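Local coordinates for protein nucleoporin NUP145N (PDB 5HB6) that probably serves as a structural component of the nuclear pore complex, this piece being its autoproteolytic domain, which cleaves the precursor chain, at residues N82-W93 and T127-A138. The protein carries 1 engineered substitution. Sequence-based numbering, arbitrary orientation. Where two conformers were deposited one is given.
Sequences NVPALISLEHSW and TGVWAFSVEHFA. Engineered in segment 127-138: Ala138 (natural residue Thr).
Ile87 and Phe132 form an antiparallel hydrogen-bonded pair and, with Phe137, bury the most surface between the two segments. Ile87 N donates to Phe132 O at 2.8 Å with an N-H...O angle of 174°, close to straight. Phe132 CG stands between its own backbone N and carbonyl carbon (chi1 57°), which turns the ring across Ile87: Ile87 CB lies over one ring face in a CH-pi contact, 4.1 Å from the centroid of the Phe132 ring, and Ile87 CG2 comes 3.6 Å from Phe132 CZ. Leu89 CD1 meets this ring at its edge, in plane, while Phe132 CD1 lies over a face of the Trp130 ring. Ile87 CD1 lies between two rings, 3.8 Å from Phe132 CE2 and 3.9 Å from Phe137 CE1, and Ala85 CB abuts the edge of the Phe137 ring, whose face carries Val134 CG2. Phe137 is anchored through its backbone, since its N donates to Asn82 OD1 at 2.7 Å, nearly along the C=O axis; Asn82 ND2 is held in turn by Pro75 O. At the far end Trp93 lays its six-membered ring over Gly128, with Gly128 CA 3.5 Å from the centroid of that Trp93 ring and 11° off its normal. An alanine in place of Trp93 would remove that lid and is likely to leave Gly128 uncovered on this side. Ser92 N bonds to Gly128 O at 2.9 Å. Leu89 O accepts from Trp130 N and Ser92 OG on opposite faces of its plane. Strands 85-89 and 129-134 are inner neighbours in the six-stranded antiparallel sheet of this S59 autopeptidase domain, flanked by strands 35-39 and 119-124; Ala65 and Val67 of strand 64-67 touch Ile87 and Phe137 respectively.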
loop_
_atom_site.group_PDB
_atom_site.type_symbol
_atom_site.label_atom_id
_atom_site.label_comp_id
_atom_site.label_asym_id
_atom_site.label_seq_id
_atom_site.Cartn_x
_atom_site.Cartn_y
_atom_site.Cartn_z
ATOM N N ASN A 82 -7.193 -2.518 8.231
ATOM C CA ASN A 82 -6.195 -3.428 8.797
ATOM C C ASN A 82 -6.445 -4.835 8.260
ATOM O O ASN A 82 -6.819 -5.768 8.971
ATOM C CB ASN A 82 -6.239 -3.379 10.322
ATOM C CG ASN A 82 -5.012 -4.019 10.960
ATOM O OD1 ASN A 82 -4.052 -4.368 10.265
ATOM N ND2 ASN A 82 -5.030 -4.156 12.294
ATOM N N VAL A 83 -6.222 -4.962 6.957
ATOM C CA VAL A 83 -6.638 -6.133 6.194
ATOM C C VAL A 83 -5.549 -6.459 5.180
ATOM O O VAL A 83 -4.631 -5.655 4.950
ATOM C CB VAL A 83 -7.981 -5.891 5.480
ATOM C CG1 VAL A 83 -9.088 -5.551 6.482
ATOM C CG2 VAL A 83 -7.856 -4.783 4.426
ATOM N N PRO A 84 -5.643 -7.599 4.505
ATOM C CA PRO A 84 -4.632 -7.937 3.496
ATOM C C PRO A 84 -4.523 -6.875 2.394
ATOM O O PRO A 84 -5.525 -6.317 1.928
ATOM C CB PRO A 84 -5.129 -9.284 2.956
ATOM C CG PRO A 84 -5.843 -9.892 4.110
ATOM C CD PRO A 84 -6.541 -8.738 4.765
ATOM N N ALA A 85 -3.287 -6.615 1.963
ATOM C CA ALA A 85 -3.040 -5.560 0.984
ATOM C C ALA A 85 -1.829 -5.911 0.144
ATOM O O ALA A 85 -0.913 -6.601 0.602
ATOM C CB ALA A 85 -2.803 -4.183 1.636
ATOM N N LEU A 86 -1.818 -5.362 -1.072
ATOM C CA LEU A 86 -0.706 -5.451 -1.998
ATOM C C LEU A 86 -0.070 -4.077 -2.073
ATOM O O LEU A 86 -0.710 -3.111 -2.520
ATOM C CB LEU A 86 -1.200 -5.919 -3.365
ATOM C CG LEU A 86 -0.187 -5.839 -4.523
ATOM C CD1 LEU A 86 0.903 -6.831 -4.360
ATOM C CD2 LEU A 86 -0.880 -6.110 -5.869
ATOM N N ILE A 87 1.206 -3.998 -1.707
ATOM C CA ILE A 87 1.923 -2.727 -1.610
ATOM C C ILE A 87 2.949 -2.705 -2.723
ATOM O O ILE A 87 3.680 -3.680 -2.910
ATOM C CB ILE A 87 2.592 -2.596 -0.233
ATOM C CG1 ILE A 87 1.514 -2.610 0.851
ATOM C CG2 ILE A 87 3.443 -1.357 -0.161
ATOM C CD1 ILE A 87 2.079 -2.680 2.227
ATOM N N SER A 88 3.022 -1.598 -3.448
ATOM C CA SER A 88 3.974 -1.467 -4.545
ATOM C C SER A 88 4.748 -0.188 -4.312
ATOM O O SER A 88 4.142 0.881 -4.243
ATOM C CB SER A 88 3.228 -1.428 -5.896
ATOM O OG SER A 88 2.437 -2.591 -6.062
ATOM N N LEU A 89 6.062 -0.303 -4.207
ATOM C CA LEU A 89 6.917 0.825 -3.842
ATOM C C LEU A 89 7.990 1.079 -4.883
ATOM O O LEU A 89 8.840 0.220 -5.158
ATOM C CB LEU A 89 7.586 0.601 -2.499
ATOM C CG LEU A 89 6.644 0.577 -1.306
ATOM C CD1 LEU A 89 7.343 0.136 -0.046
ATOM C CD2 LEU A 89 5.979 1.918 -1.085
ATOM N N GLU A 90 7.971 2.290 -5.436
ATOM C CA GLU A 90 9.053 2.791 -6.269
ATOM C C GLU A 90 10.349 2.931 -5.463
ATOM O O GLU A 90 10.366 2.870 -4.228
ATOM C CB GLU A 90 8.691 4.167 -6.857
ATOM C CG GLU A 90 7.481 4.104 -7.784
ATOM C CD GLU A 90 7.117 5.434 -8.408
ATOM O OE1 GLU A 90 7.981 6.323 -8.461
ATOM O OE2 GLU A 90 5.965 5.575 -8.835
ATOM N N HIS A 91 11.453 3.069 -6.193
ATOM C CA HIS A 91 12.747 3.421 -5.603
ATOM C C HIS A 91 13.343 2.283 -4.781
ATOM O O HIS A 91 14.093 2.522 -3.835
ATOM C CB HIS A 91 12.690 4.712 -4.774
ATOM C CG HIS A 91 11.824 5.760 -5.378
ATOM N ND1 HIS A 91 12.050 6.286 -6.627
ATOM C CD2 HIS A 91 10.694 6.337 -4.925
ATOM C CE1 HIS A 91 11.096 7.150 -6.919
ATOM N NE2 HIS A 91 10.265 7.216 -5.895
ATOM N N SER A 92 13.007 1.047 -5.131
ATOM C CA SER A 92 13.419 -0.131 -4.392
ATOM C C SER A 92 14.620 -0.830 -5.016
ATOM O O SER A 92 14.808 -2.040 -4.818
ATOM C CB SER A 92 12.240 -1.085 -4.228
ATOM O OG SER A 92 11.190 -0.454 -3.500
ATOM N N TRP A 93 15.478 -0.050 -5.686
ATOM C CA TRP A 93 16.686 -0.484 -6.350
ATOM C C TRP A 93 17.631 -1.168 -5.378
ATOM O O TRP A 93 17.562 -0.948 -4.163
ATOM C CB TRP A 93 17.428 0.751 -6.871
ATOM C CG TRP A 93 16.618 1.715 -7.645
ATOM C CD1 TRP A 93 16.197 2.937 -7.216
ATOM C CD2 TRP A 93 16.134 1.562 -8.977
ATOM N NE1 TRP A 93 15.467 3.550 -8.190
ATOM C CE2 TRP A 93 15.404 2.727 -9.288
ATOM C CE3 TRP A 93 16.224 0.549 -9.928
ATOM C CZ2 TRP A 93 14.792 2.914 -10.522
ATOM C CZ3 TRP A 93 15.625 0.743 -11.155
ATOM C CH2 TRP A 93 14.925 1.914 -11.447
ATOM N N THR A 127 11.973 -0.436 -13.642
ATOM C CA THR A 127 11.297 0.651 -12.950
ATOM C C THR A 127 11.679 0.773 -11.488
ATOM O O THR A 127 11.375 1.796 -10.875
ATOM C CB THR A 127 9.781 0.477 -13.014
ATOM O OG1 THR A 127 9.411 -0.683 -12.263
ATOM C CG2 THR A 127 9.318 0.317 -14.447
ATOM N N GLY A 128 12.307 -0.243 -10.912
ATOM C CA GLY A 128 12.674 -0.196 -9.518
ATOM C C GLY A 128 11.538 -0.441 -8.553
ATOM O O GLY A 128 11.687 -0.185 -7.362
ATOM N N VAL A 129 10.408 -0.953 -9.024
ATOM C CA VAL A 129 9.236 -1.160 -8.183
ATOM C C VAL A 129 9.298 -2.556 -7.571
ATOM O O VAL A 129 9.355 -3.578 -8.279
ATOM C CB VAL A 129 7.936 -0.984 -8.976
ATOM C CG1 VAL A 129 6.707 -1.376 -8.138
ATOM C CG2 VAL A 129 7.790 0.455 -9.416
ATOM N N TRP A 130 9.232 -2.610 -6.249
ATOM C CA TRP A 130 9.035 -3.837 -5.484
ATOM C C TRP A 130 7.596 -3.895 -5.012
ATOM O O TRP A 130 7.110 -2.960 -4.379
ATOM C CB TRP A 130 9.964 -3.760 -4.270
ATOM C CG TRP A 130 9.786 -4.804 -3.181
ATOM C CD1 TRP A 130 9.419 -6.136 -3.288
ATOM C CD2 TRP A 130 9.984 -4.568 -1.798
ATOM N NE1 TRP A 130 9.425 -6.715 -2.057
ATOM C CE2 TRP A 130 9.757 -5.778 -1.120
ATOM C CE3 TRP A 130 10.369 -3.441 -1.068
ATOM C CZ2 TRP A 130 9.864 -5.894 0.260
ATOM C CZ3 TRP A 130 10.487 -3.542 0.302
ATOM C CH2 TRP A 130 10.215 -4.759 0.958
ATOM N N ALA A 131 6.942 -5.008 -5.313
ATOM C CA ALA A 131 5.575 -5.246 -4.884
ATOM C C ALA A 131 5.553 -6.464 -3.988
ATOM O O ALA A 131 6.245 -7.454 -4.241
ATOM C CB ALA A 131 4.645 -5.431 -6.066
ATOM N N PHE A 132 4.747 -6.376 -2.941
ATOM C CA PHE A 132 4.644 -7.455 -1.976
ATOM C C PHE A 132 3.295 -7.365 -1.280
ATOM O O PHE A 132 2.690 -6.286 -1.208
ATOM C CB PHE A 132 5.780 -7.383 -0.949
ATOM C CG PHE A 132 5.844 -6.069 -0.201
ATOM C CD1 PHE A 132 6.513 -4.973 -0.734
ATOM C CD2 PHE A 132 5.226 -5.928 1.026
ATOM C CE1 PHE A 132 6.570 -3.774 -0.056
ATOM C CE2 PHE A 132 5.285 -4.701 1.714
ATOM C CZ PHE A 132 5.933 -3.634 1.158
ATOM N N SER A 133 2.842 -8.489 -0.742
ATOM C CA SER A 133 1.614 -8.513 0.029
ATOM C C SER A 133 1.931 -8.556 1.520
ATOM O O SER A 133 2.951 -9.085 1.964
ATOM C CB SER A 133 0.745 -9.713 -0.343
ATOM O OG SER A 133 0.110 -9.542 -1.598
ATOM N N VAL A 134 0.988 -8.042 2.294
ATOM C CA VAL A 134 0.979 -8.196 3.736
ATOM C C VAL A 134 -0.391 -8.745 4.105
ATOM O O VAL A 134 -1.379 -8.566 3.387
ATOM C CB VAL A 134 1.290 -6.870 4.472
ATOM C CG1 VAL A 134 2.661 -6.363 4.068
ATOM C CG2 VAL A 134 0.215 -5.817 4.222
ATOM N N GLU A 135 -0.449 -9.419 5.241
ATOM C CA GLU A 135 -1.708 -9.965 5.733
ATOM C C GLU A 135 -2.517 -8.961 6.518
ATOM O O GLU A 135 -3.723 -9.149 6.680
ATOM C CB GLU A 135 -1.441 -11.183 6.619
ATOM C CG GLU A 135 -0.826 -12.326 5.856
ATOM C CD GLU A 135 -1.570 -12.631 4.573
ATOM O OE1 GLU A 135 -2.797 -12.859 4.633
ATOM O OE2 GLU A 135 -0.921 -12.635 3.497
ATOM N N HIS A 136 -1.882 -7.912 7.007
ATOM C CA HIS A 136 -2.528 -6.899 7.829
ATOM C C HIS A 136 -1.442 -5.894 8.160
ATOM O O HIS A 136 -0.311 -6.049 7.700
ATOM C CB HIS A 136 -3.092 -7.500 9.114
ATOM C CG HIS A 136 -2.105 -8.345 9.848
ATOM N ND1 HIS A 136 -0.976 -7.824 10.440
ATOM C CD2 HIS A 136 -2.047 -9.683 10.032
ATOM C CE1 HIS A 136 -0.275 -8.805 10.981
ATOM N NE2 HIS A 136 -0.907 -9.944 10.751
ATOM N N PHE A 137 -1.761 -4.885 8.963
ATOM C CA PHE A 137 -0.801 -3.852 9.334
ATOM C C PHE A 137 -0.511 -3.854 10.826
ATOM O O PHE A 137 -0.045 -2.851 11.368
ATOM C CB PHE A 137 -1.285 -2.493 8.834
ATOM C CG PHE A 137 -1.314 -2.411 7.341
ATOM C CD1 PHE A 137 -0.202 -1.985 6.640
ATOM C CD2 PHE A 137 -2.428 -2.808 6.628
ATOM C CE1 PHE A 137 -0.219 -1.938 5.270
ATOM C CE2 PHE A 137 -2.445 -2.762 5.244
ATOM C CZ PHE A 137 -1.348 -2.323 4.569
ATOM N N ALA A 138 -0.752 -4.978 11.486
ATOM C CA ALA A 138 -0.476 -5.113 12.907
ATOM C C ALA A 138 1.018 -5.299 13.145
ATOM O O ALA A 138 1.703 -5.948 12.355
ATOM C CB ALA A 138 -1.257 -6.292 13.481
HETATM O O HOH W 1 11.724 3.570 -8.842
#